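Local coordinates for protein serine protease inhibitor 1 (Coprinopsis cinerea, PDB 3VWC) that probably inhibits serine endopeptidases, as a beta-trefoil member of the I66 family of peptidase inhibitors, at residues Y7-P21 / R32-W46. Sequence-based numbering, arbitrary orientation. Where two conformers were deposited one is given.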
ATOM      1  N   TYR A   7      -2.344   8.284  -8.019  1.00 15.82           N
ATOM      2  CA  TYR A   7      -1.540   7.146  -8.512  1.00 15.13           C
ATOM      3  C   TYR A   7      -2.329   5.852  -8.645  1.00 15.96           C
ATOM      4  O   TYR A   7      -3.101   5.510  -7.738  1.00 19.98           O
ATOM      5  CB  TYR A   7      -0.407   6.859  -7.516  1.00 17.64           C
ATOM      6  CG  TYR A   7       0.651   7.932  -7.492  1.00 10.89           C
ATOM      7  CD1 TYR A   7       1.789   7.853  -8.285  1.00 12.56           C
ATOM      8  CD2 TYR A   7       0.527   9.033  -6.630  1.00 12.98           C
ATOM      9  CE1 TYR A   7       2.756   8.811  -8.257  1.00 12.64           C
ATOM     10  CE2 TYR A   7       1.511  10.017  -6.595  1.00 15.88           C
ATOM     11  CZ  TYR A   7       2.618   9.889  -7.396  1.00 15.21           C
ATOM     12  OH  TYR A   7       3.617  10.833  -7.401  1.00 17.04           O
ATOM     13  N   GLU A   8      -1.976   5.050  -9.648  1.00 15.83           N
ATOM     14  CA  GLU A   8      -2.354   3.632  -9.682  1.00 15.12           C
ATOM     15  C   GLU A   8      -1.233   2.859  -9.004  1.00 15.72           C
ATOM     16  O   GLU A   8      -0.077   3.279  -9.051  1.00 15.57           O
ATOM     17  CB  GLU A   8      -2.480   3.134 -11.119  1.00 23.71           C
ATOM     18  CG  GLU A   8      -3.698   3.693 -11.839  1.00 33.69           C
ATOM     19  CD  GLU A   8      -4.240   2.731 -12.891  1.00 40.98           C
ATOM     20  OE1 GLU A   8      -3.465   1.874 -13.379  1.00 45.18           O
ATOM     21  OE2 GLU A   8      -5.451   2.811 -13.202  1.00 47.62           O
ATOM     22  N   VAL A   9      -1.611   1.903  -8.181  1.00 14.06           N
ATOM     23  CA  VAL A   9      -0.612   1.157  -7.392  1.00 11.23           C
ATOM     24  C   VAL A   9      -0.687  -0.334  -7.680  1.00 12.73           C
ATOM     25  O   VAL A   9      -1.761  -0.908  -7.558  1.00 12.50           O
ATOM     26  CB  VAL A   9      -0.807   1.394  -5.880  1.00 12.79           C
ATOM     27  CG1 VAL A   9       0.238   0.649  -5.055  1.00 13.90           C
ATOM     28  CG2 VAL A   9      -0.813   2.863  -5.570  1.00 15.08           C
ATOM     29  N   THR A  10       0.412  -0.959  -8.105  1.00 11.56           N
ATOM     30  CA  THR A  10       0.442  -2.413  -8.304  1.00 11.37           C
ATOM     31  C   THR A  10       1.537  -3.044  -7.455  1.00 13.03           C
ATOM     32  O   THR A  10       2.492  -2.379  -7.052  1.00 11.65           O
ATOM     33  CB  THR A  10       0.755  -2.781  -9.759  1.00 11.64           C
ATOM     34  OG1 THR A  10       1.952  -2.084 -10.179  1.00 13.87           O
ATOM     35  CG2 THR A  10      -0.419  -2.357 -10.649  1.00 14.76           C
ATOM     36  N   SER A  11       1.321  -4.300  -7.118  1.00  9.72           N
ATOM     37  CA  SER A  11       2.310  -5.136  -6.425  1.00  9.75           C
ATOM     38  C   SER A  11       3.343  -5.722  -7.368  1.00 10.36           C
ATOM     39  O   SER A  11       2.994  -6.270  -8.386  1.00 10.15           O
ATOM     40  CB  SER A  11       1.590  -6.273  -5.722  1.00  9.44           C
ATOM     41  OG  SER A  11       2.510  -7.270  -5.242  1.00  9.55           O
ATOM     42  N   LYS A  12       4.630  -5.640  -7.022  1.00  7.55           N
ATOM     43  CA  LYS A  12       5.653  -6.230  -7.857  1.00 10.69           C
ATOM     44  C   LYS A  12       5.608  -7.759  -7.847  1.00  9.39           C
ATOM     45  O   LYS A  12       6.181  -8.392  -8.728  1.00 11.30           O
ATOM     46  CB  LYS A  12       7.042  -5.747  -7.407  1.00  7.59           C
ATOM     47  CG  LYS A  12       7.365  -4.284  -7.829  1.00 11.96           C
ATOM     48  CD  LYS A  12       7.804  -4.164  -9.298  1.00 17.00           C
ATOM     49  CE  LYS A  12       9.266  -4.431  -9.449  1.00 19.59           C
ATOM     50  NZ  LYS A  12       9.559  -4.585 -10.901  1.00 34.89           N
ATOM     51  N   VAL A  13       4.934  -8.349  -6.854  1.00  9.68           N
ATOM     52  CA  VAL A  13       4.802  -9.832  -6.786  1.00 11.45           C
ATOM     53  C   VAL A  13       4.090 -10.358  -8.029  1.00 12.13           C
ATOM     54  O   VAL A  13       4.476 -11.398  -8.592  1.00 12.90           O
ATOM     55  CB  VAL A  13       3.924 -10.244  -5.581  1.00 12.12           C
ATOM     56  CG1 VAL A  13       3.576 -11.782  -5.624  1.00 12.01           C
ATOM     57  CG2 VAL A  13       4.690  -9.925  -4.350  1.00 14.72           C
ATOM     58  N   ASN A  14       3.024  -9.697  -8.418  1.00 14.78           N
ATOM     59  CA  ASN A  14       2.097 -10.326  -9.374  1.00 12.97           C
ATOM     60  C   ASN A  14       1.596  -9.358 -10.419  1.00 17.15           C
ATOM     61  O   ASN A  14       0.878  -9.745 -11.345  1.00 17.99           O
ATOM     62  CB  ASN A  14       0.966 -11.025  -8.616  1.00 14.31           C
ATOM     63  CG  ASN A  14       0.363 -10.142  -7.548  1.00 14.16           C
ATOM     64  OD1 ASN A  14       0.230  -8.956  -7.752  1.00 13.47           O
ATOM     65  ND2 ASN A  14       0.047 -10.721  -6.397  1.00 19.95           N
ATOM     66  N   GLY A  15       1.958  -8.082 -10.284  1.00 12.20           N
ATOM     67  CA  GLY A  15       1.496  -7.037 -11.199  1.00 16.15           C
ATOM     68  C   GLY A  15       0.067  -6.587 -10.971  1.00 15.48           C
ATOM     69  O   GLY A  15      -0.428  -5.703 -11.688  1.00 18.54           O
ATOM     70  N   LEU A  16      -0.594  -7.164  -9.974  1.00 15.16           N
ATOM     71  CA  LEU A  16      -2.015  -6.854  -9.698  1.00 15.24           C
ATOM     72  C   LEU A  16      -2.155  -5.502  -8.978  1.00 14.61           C
ATOM     73  O   LEU A  16      -1.270  -5.087  -8.212  1.00 13.20           O
ATOM     74  CB  LEU A  16      -2.648  -7.959  -8.869  1.00 18.24           C
ATOM     75  CG  LEU A  16      -2.743  -9.305  -9.608  1.00 19.46           C
ATOM     76  CD1 LEU A  16      -3.313 -10.399  -8.741  1.00 30.99           C
ATOM     77  CD2 LEU A  16      -3.478  -9.150 -10.953  1.00 27.84           C
ATOM     78  N   HIS A  17      -3.199  -4.761  -9.308  1.00 13.12           N
ATOM     79  CA  HIS A  17      -3.513  -3.539  -8.588  1.00 11.57           C
ATOM     80  C   HIS A  17      -3.792  -3.866  -7.145  1.00 11.09           C
ATOM     81  O   HIS A  17      -4.337  -4.925  -6.817  1.00 13.39           O
ATOM     82  CB  HIS A  17      -4.719  -2.831  -9.211  1.00 14.64           C
ATOM     83  CG  HIS A  17      -4.422  -2.181 -10.531  1.00 19.60           C
ATOM     84  ND1 HIS A  17      -4.513  -0.819 -10.724  1.00 36.89           N
ATOM     85  CD2 HIS A  17      -3.945  -2.697 -11.682  1.00 21.55           C
ATOM     86  CE1 HIS A  17      -4.170  -0.538 -11.969  1.00 30.62           C
ATOM     87  NE2 HIS A  17      -3.802  -1.659 -12.563  1.00 28.43           N
ATOM     88  N   VAL A  18      -3.461  -2.920  -6.285  1.00 10.51           N
ATOM     89  CA  VAL A  18      -3.797  -2.931  -4.874  0.80 10.52           C
ATOM     90  C   VAL A  18      -4.916  -1.909  -4.581  1.00 11.79           C
ATOM     91  O   VAL A  18      -4.882  -0.794  -5.118  1.00 11.32           O
ATOM     92  CB  VAL A  18      -2.503  -2.548  -4.127  0.80 10.34           C
ATOM     93  CG1 VAL A  18      -2.739  -2.409  -2.636  0.80 13.27           C
ATOM     94  CG2 VAL A  18      -1.412  -3.581  -4.447  0.80 11.70           C
ATOM     95  N   GLY A  19      -5.923  -2.295  -3.798  1.00 11.09           N
ATOM     96  CA  GLY A  19      -6.950  -1.319  -3.437  1.00  9.93           C
ATOM     97  C   GLY A  19      -8.200  -2.039  -2.972  1.00 11.19           C
ATOM     98  O   GLY A  19      -8.114  -3.047  -2.258  1.00 12.21           O
ATOM     99  N   ARG A  20      -9.371  -1.506  -3.340  1.00 10.45           N
ATOM    100  CA  ARG A  20     -10.626  -1.996  -2.815  1.00 12.97           C
ATOM    101  C   ARG A  20     -11.480  -2.473  -3.965  1.00 12.85           C
ATOM    102  O   ARG A  20     -11.518  -1.845  -5.023  1.00 16.16           O
ATOM    103  CB  ARG A  20     -11.296  -0.897  -1.980  1.00 12.40           C
ATOM    104  CG  ARG A  20     -10.619  -0.632  -0.647  1.00 12.41           C
ATOM    105  CD  ARG A  20     -11.003   0.720  -0.018  1.00 14.44           C
ATOM    106  NE  ARG A  20     -12.424   0.711   0.394  1.00 15.32           N
ATOM    107  CZ  ARG A  20     -13.071   1.780   0.860  1.00 16.65           C
ATOM    108  NH1 ARG A  20     -12.474   2.961   0.962  1.00 21.39           N
ATOM    109  NH2 ARG A  20     -14.361   1.672   1.187  1.00 18.43           N
ATOM    110  N   PRO A  21     -12.209  -3.588  -3.749  1.00 16.36           N
ATOM    111  CA  PRO A  21     -13.020  -4.168  -4.832  1.00 18.57           C
ATOM    112  C   PRO A  21     -14.342  -3.415  -5.013  1.00 18.91           C
ATOM    113  O   PRO A  21     -14.649  -2.530  -4.220  1.00 18.73           O
ATOM    114  CB  PRO A  21     -13.321  -5.576  -4.301  1.00 17.62           C
ATOM    115  CG  PRO A  21     -13.380  -5.416  -2.845  1.00 20.87           C
ATOM    116  CD  PRO A  21     -12.250  -4.402  -2.528  1.00 16.07           C
ATOM    117  N   ARG A  32     -10.823  -3.942   3.975  1.00 11.27           N
ATOM    118  CA  ARG A  32      -9.521  -4.533   3.616  0.50 10.01           C
ATOM    119  C   ARG A  32      -8.976  -3.908   2.350  1.00  8.81           C
ATOM    120  O   ARG A  32      -9.689  -3.740   1.343  1.00 11.09           O
ATOM    121  CB  ARG A  32      -9.647  -6.040   3.406  0.50  9.47           C
ATOM    122  CG  ARG A  32      -9.778  -6.850   4.687  0.50  5.36           C
ATOM    123  CD  ARG A  32      -9.964  -8.356   4.326  0.50  6.61           C
ATOM    124  NE  ARG A  32     -10.327  -9.138   5.501  0.50  9.34           N
ATOM    125  CZ  ARG A  32     -10.193 -10.465   5.631  0.50  9.32           C
ATOM    126  NH1 ARG A  32      -9.618 -11.235   4.678  0.50  6.10           N
ATOM    127  NH2 ARG A  32     -10.547 -11.007   6.783  0.50  3.79           N
ATOM    128  N   ILE A  33      -7.669  -3.635   2.401  1.00  8.68           N
ATOM    129  CA  ILE A  33      -6.939  -3.333   1.189  1.00  8.14           C
ATOM    130  C   ILE A  33      -6.390  -4.618   0.625  1.00  9.37           C
ATOM    131  O   ILE A  33      -5.840  -5.418   1.349  1.00 10.07           O
ATOM    132  CB  ILE A  33      -5.798  -2.300   1.432  1.00  7.09           C
ATOM    133  CG1 ILE A  33      -6.349  -0.944   1.940  1.00 10.26           C
ATOM    134  CG2 ILE A  33      -4.994  -2.115   0.131  1.00 10.47           C
ATOM    135  CD1 ILE A  33      -7.368  -0.309   1.046  1.00 15.25           C
ATOM    136  N   ARG A  34      -6.680  -4.853  -0.649  1.00 10.81           N
ATOM    137  CA  ARG A  34      -6.434  -6.180  -1.239  1.00 10.21           C
ATOM    138  C   ARG A  34      -5.582  -6.115  -2.513  1.00 10.02           C
ATOM    139  O   ARG A  34      -5.509  -5.082  -3.195  1.00 12.88           O
ATOM    140  CB  ARG A  34      -7.749  -6.894  -1.545  1.00  9.89           C
ATOM    141  CG  ARG A  34      -8.791  -6.857  -0.440  1.00 10.84           C
ATOM    142  CD  ARG A  34     -10.137  -7.331  -1.022  1.00 11.49           C
ATOM    143  NE  ARG A  34     -11.210  -7.216  -0.043  1.00 12.34           N
ATOM    144  CZ  ARG A  34     -11.627  -8.220   0.712  1.00 13.24           C
ATOM    145  NH1 ARG A  34     -11.007  -9.398   0.661  1.00 11.92           N
ATOM    146  NH2 ARG A  34     -12.667  -8.061   1.527  1.00 14.69           N
ATOM    147  N   VAL A  35      -5.033  -7.272  -2.918  1.00 11.39           N
ATOM    148  CA  VAL A  35      -4.664  -7.397  -4.317  0.50  9.79           C
ATOM    149  C   VAL A  35      -5.901  -7.736  -5.144  1.00 12.77           C
ATOM    150  O   VAL A  35      -6.735  -8.528  -4.709  1.00 13.56           O
ATOM    151  CB  VAL A  35      -3.530  -8.407  -4.570  0.50 14.01           C
ATOM    152  CG1 VAL A  35      -2.142  -7.774  -4.224  0.50 10.52           C
ATOM    153  CG2 VAL A  35      -3.778  -9.705  -3.843  0.50 12.01           C
ATOM    154  N   LEU A  36      -6.073  -7.033  -6.254  1.00 12.54           N
ATOM    155  CA  LEU A  36      -7.361  -7.062  -6.994  1.00 13.35           C
ATOM    156  C   LEU A  36      -7.273  -7.886  -8.265  1.00 16.87           C
ATOM    157  O   LEU A  36      -6.292  -7.794  -8.972  1.00 16.29           O
ATOM    158  CB  LEU A  36      -7.777  -5.622  -7.339  1.00 15.83           C
ATOM    159  CG  LEU A  36      -7.979  -4.746  -6.086  1.00 17.13           C
ATOM    160  CD1 LEU A  36      -8.223  -3.283  -6.437  1.00 13.38           C
ATOM    161  CD2 LEU A  36      -9.157  -5.254  -5.231  1.00 16.49           C
ATOM    162  N   PRO A  37      -8.365  -8.601  -8.620  1.00 15.91           N
ATOM    163  CA  PRO A  37      -8.443  -9.112  -9.990  1.00 20.39           C
ATOM    164  C   PRO A  37      -8.380  -7.982 -11.021  1.00 20.76           C
ATOM    165  O   PRO A  37      -8.886  -6.873 -10.766  1.00 21.10           O
ATOM    166  CB  PRO A  37      -9.835  -9.764 -10.034  1.00 18.90           C
ATOM    167  CG  PRO A  37     -10.283  -9.930  -8.610  1.00 18.68           C
ATOM    168  CD  PRO A  37      -9.637  -8.742  -7.898  1.00 18.05           C
ATOM    169  N   GLU A  38      -7.781  -8.263 -12.180  1.00 23.04           N
ATOM    170  CA  GLU A  38      -7.827  -7.368 -13.329  1.00 26.62           C
ATOM    171  C   GLU A  38      -9.250  -6.901 -13.641  1.00 30.53           C
ATOM    172  O   GLU A  38      -9.463  -5.749 -14.013  1.00 29.70           O
ATOM    173  CB  GLU A  38      -7.227  -8.047 -14.563  1.00 28.28           C
ATOM    174  CG  GLU A  38      -5.688  -8.080 -14.601  1.00 30.91           C
ATOM    175  CD  GLU A  38      -5.024  -6.701 -14.466  1.00 37.84           C
ATOM    176  OE1 GLU A  38      -4.743  -6.273 -13.319  1.00 32.08           O
ATOM    177  OE2 GLU A  38      -4.689  -6.091 -15.507  1.00 44.53           O
ATOM    178  N   ASP A  39     -10.219  -7.795 -13.478  1.00 30.31           N
ATOM    179  CA  ASP A  39     -11.599  -7.469 -13.820  1.00 31.76           C
ATOM    180  C   ASP A  39     -12.404  -6.881 -12.672  1.00 32.51           C
ATOM    181  O   ASP A  39     -13.623  -6.728 -12.775  1.00 36.73           O
ATOM    182  CB  ASP A  39     -12.311  -8.690 -14.438  1.00 33.09           C
ATOM    183  CG  ASP A  39     -12.773  -9.709 -13.393  1.00 38.20           C
ATOM    184  OD1 ASP A  39     -12.348  -9.641 -12.217  1.00 37.46           O
ATOM    185  OD2 ASP A  39     -13.565 -10.605 -13.763  1.00 39.44           O
ATOM    186  N   ASN A  40     -11.721  -6.515 -11.593  1.00 30.43           N
ATOM    187  CA  ASN A  40     -12.385  -5.969 -10.428  1.00 29.67           C
ATOM    188  C   ASN A  40     -11.435  -5.051  -9.654  1.00 30.17           C
ATOM    189  O   ASN A  40     -11.075  -5.360  -8.505  1.00 30.61           O
ATOM    190  CB  ASN A  40     -12.899  -7.116  -9.540  1.00 28.41           C
ATOM    191  CG  ASN A  40     -13.738  -6.628  -8.373  1.00 32.38           C
ATOM    192  OD1 ASN A  40     -13.973  -7.369  -7.409  1.00 36.74           O
ATOM    193  ND2 ASN A  40     -14.195  -5.380  -8.449  1.00 28.75           N
ATOM    194  N   ASN A  41     -11.004  -3.966 -10.313  1.00 27.92           N
ATOM    195  CA  ASN A  41     -10.015  -3.010  -9.779  1.00 30.05           C
ATOM    196  C   ASN A  41     -10.232  -1.534 -10.181  1.00 29.28           C
ATOM    197  O   ASN A  41      -9.370  -0.664  -9.928  1.00 26.53           O
ATOM    198  CB  ASN A  41      -8.582  -3.446 -10.143  1.00 29.00           C
ATOM    199  CG  ASN A  41      -8.266  -3.296 -11.628  1.00 30.28           C
ATOM    200  OD1 ASN A  41      -7.241  -3.792 -12.098  1.00 32.51           O
ATOM    201  ND2 ASN A  41      -9.118  -2.581 -12.363  1.00 28.14           N
ATOM    202  N   SER A  42     -11.412  -1.217 -10.711  1.00 27.19           N
ATOM    203  CA  SER A  42     -11.720   0.164 -11.062  0.50 26.76           C
ATOM    204  C   SER A  42     -11.862   1.071  -9.841  1.00 27.14           C
ATOM    205  O   SER A  42     -12.181   0.615  -8.727  1.00 25.86           O
ATOM    206  CB  SER A  42     -12.979   0.236 -11.930  0.50 28.17           C
ATOM    207  OG  SER A  42     -12.955  -0.781 -12.915  0.50 26.90           O
ATOM    208  N   GLY A  43     -11.631   2.365 -10.061  1.00 26.90           N
ATOM    209  CA  GLY A  43     -11.818   3.379  -9.027  1.00 29.95           C
ATOM    210  C   GLY A  43     -10.730   3.379  -7.966  1.00 26.08           C
ATOM    211  O   GLY A  43     -10.937   3.906  -6.855  1.00 23.77           O
ATOM    212  N   ASN A  44      -9.592   2.746  -8.294  1.00 23.96           N
ATOM    213  CA  ASN A  44      -8.514   2.528  -7.321  1.00 20.71           C
ATOM    214  C   ASN A  44      -7.299   3.359  -7.618  1.00 23.47           C
ATOM    215  O   ASN A  44      -6.172   2.945  -7.350  1.00 23.35           O
ATOM    216  CB  ASN A  44      -8.120   1.052  -7.227  1.00 18.93           C
ATOM    217  CG  ASN A  44      -9.044   0.288  -6.334  1.00 19.29           C
ATOM    218  OD1 ASN A  44      -9.103   0.555  -5.130  1.00 15.47           O
ATOM    219  ND2 ASN A  44      -9.932  -0.518  -6.947  1.00 21.56           N
ATOM    220  N   SER A  45      -7.530   4.575  -8.087  1.00 20.11           N
ATOM    221  CA  SER A  45      -6.474   5.585  -8.027  1.00 22.51           C
ATOM    222  C   SER A  45      -6.372   6.103  -6.610  1.00 22.68           C
ATOM    223  O   SER A  45      -7.331   6.624  -6.013  1.00 27.09           O
ATOM    224  CB  SER A  45      -6.742   6.727  -9.016  1.00 25.16           C
ATOM    225  OG  SER A  45      -6.713   6.247 -10.352  1.00 28.60           O
ATOM    226  N   TRP A  46      -5.209   5.892  -6.040  1.00 17.34           N
ATOM    227  CA  TRP A  46      -4.929   6.325  -4.706  1.00 15.55           C
ATOM    228  C   TRP A  46      -4.604   7.803  -4.739  1.00 14.93           C
ATOM    229  O   TRP A  46      -4.055   8.296  -5.720  1.00 16.65           O
ATOM    230  CB  TRP A  46      -3.708   5.530  -4.209  1.00 14.02           C
ATOM    231  CG  TRP A  46      -3.985   4.078  -3.884  1.00 16.49           C
ATOM    232  CD1 TRP A  46      -4.340   3.083  -4.758  1.00 15.01           C
ATOM    233  CD2 TRP A  46      -3.891   3.476  -2.596  1.00 13.22           C
ATOM    234  NE1 TRP A  46      -4.413   1.872  -4.081  1.00 10.14           N
ATOM    235  CE2 TRP A  46      -4.230   2.095  -2.750  1.00 11.80           C
ATOM    236  CE3 TRP A  46      -3.690   3.980  -1.297  1.00 15.22           C
ATOM    237  CZ2 TRP A  46      -4.217   1.199  -1.677  1.00 12.02           C
ATOM    238  CZ3 TRP A  46      -3.651   3.075  -0.217  1.00 14.78           C
ATOM    239  CH2 TRP A  46      -3.933   1.698  -0.422  1.00 12.05           C
TER
HETATM  240  O   HOH W   1      -4.320   0.936  -7.551  1.00 19.49           O
HETATM  241  O   HOH W   2      -5.370  -5.773 -10.786  1.00 18.37           O
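Gly-19 and Arg-34 form an antiparallel hydrogen-bonded pair, with Leu-36 N extending the pairing to His-17 O, while Tyr-7 and Trp-46 exchange a second couple of backbone bonds. Both pairs belong to the beta-trefoil, the first in the hairpin of strands 18-19 and 31-35, the second joining strands 5-11 and 46-51; where the strand pairing stops, side chains take over the bonding to the backbone. Asn-44 is the clearest case. Its carboxamide bonds both the N and the O of Arg-20: OD1 receives Arg-20 N at 2.7 Å, and ND2 donates to Arg-20 O at 2.8 Å, with that acceptor lying in the amide plane. The other hydrogen of ND2 goes to Asn-41 O, also in the amide plane, although ND2 stands above the carbonyl plane of Asn-41; three bonds thus fix the rotation of the amide. Gly-19, with no side chain, lets its CA come to 3.3 Å from Asn-44 OD1. Trp-46, also buried, bonds a backbone carbonyl. With CG anti to its carbonyl carbon (chi1 -73°), the indole reaches across to Val-18, where NE1 donates almost straight (174°) to Val-18 O, approaching from above the carbonyl plane. Val-9 CG2 sits over the face of the five-membered ring in a CH-pi contact, and Trp-108 meets the indole from another part of the chain. Val-18 CG1 packs at 3.6 Å against Ile-33 CG2, whereas Leu-36 sets CD1 against Gly-19 N (3.6 Å) and CD2 against Pro-21 N (3.8 Å). The extended chain of Arg-34 crosses Pro-21 at about a right angle, CD and NE near Pro-21 CD, and NH1 bonds to Leu-117 O. One water accepts from Val-9 N and bonds to Val-18 O and Asn-44 O; another accepts from His-17 N at 2.8 Å and is hydrogen-bonded to Leu-36 O and Glu-38 OE1.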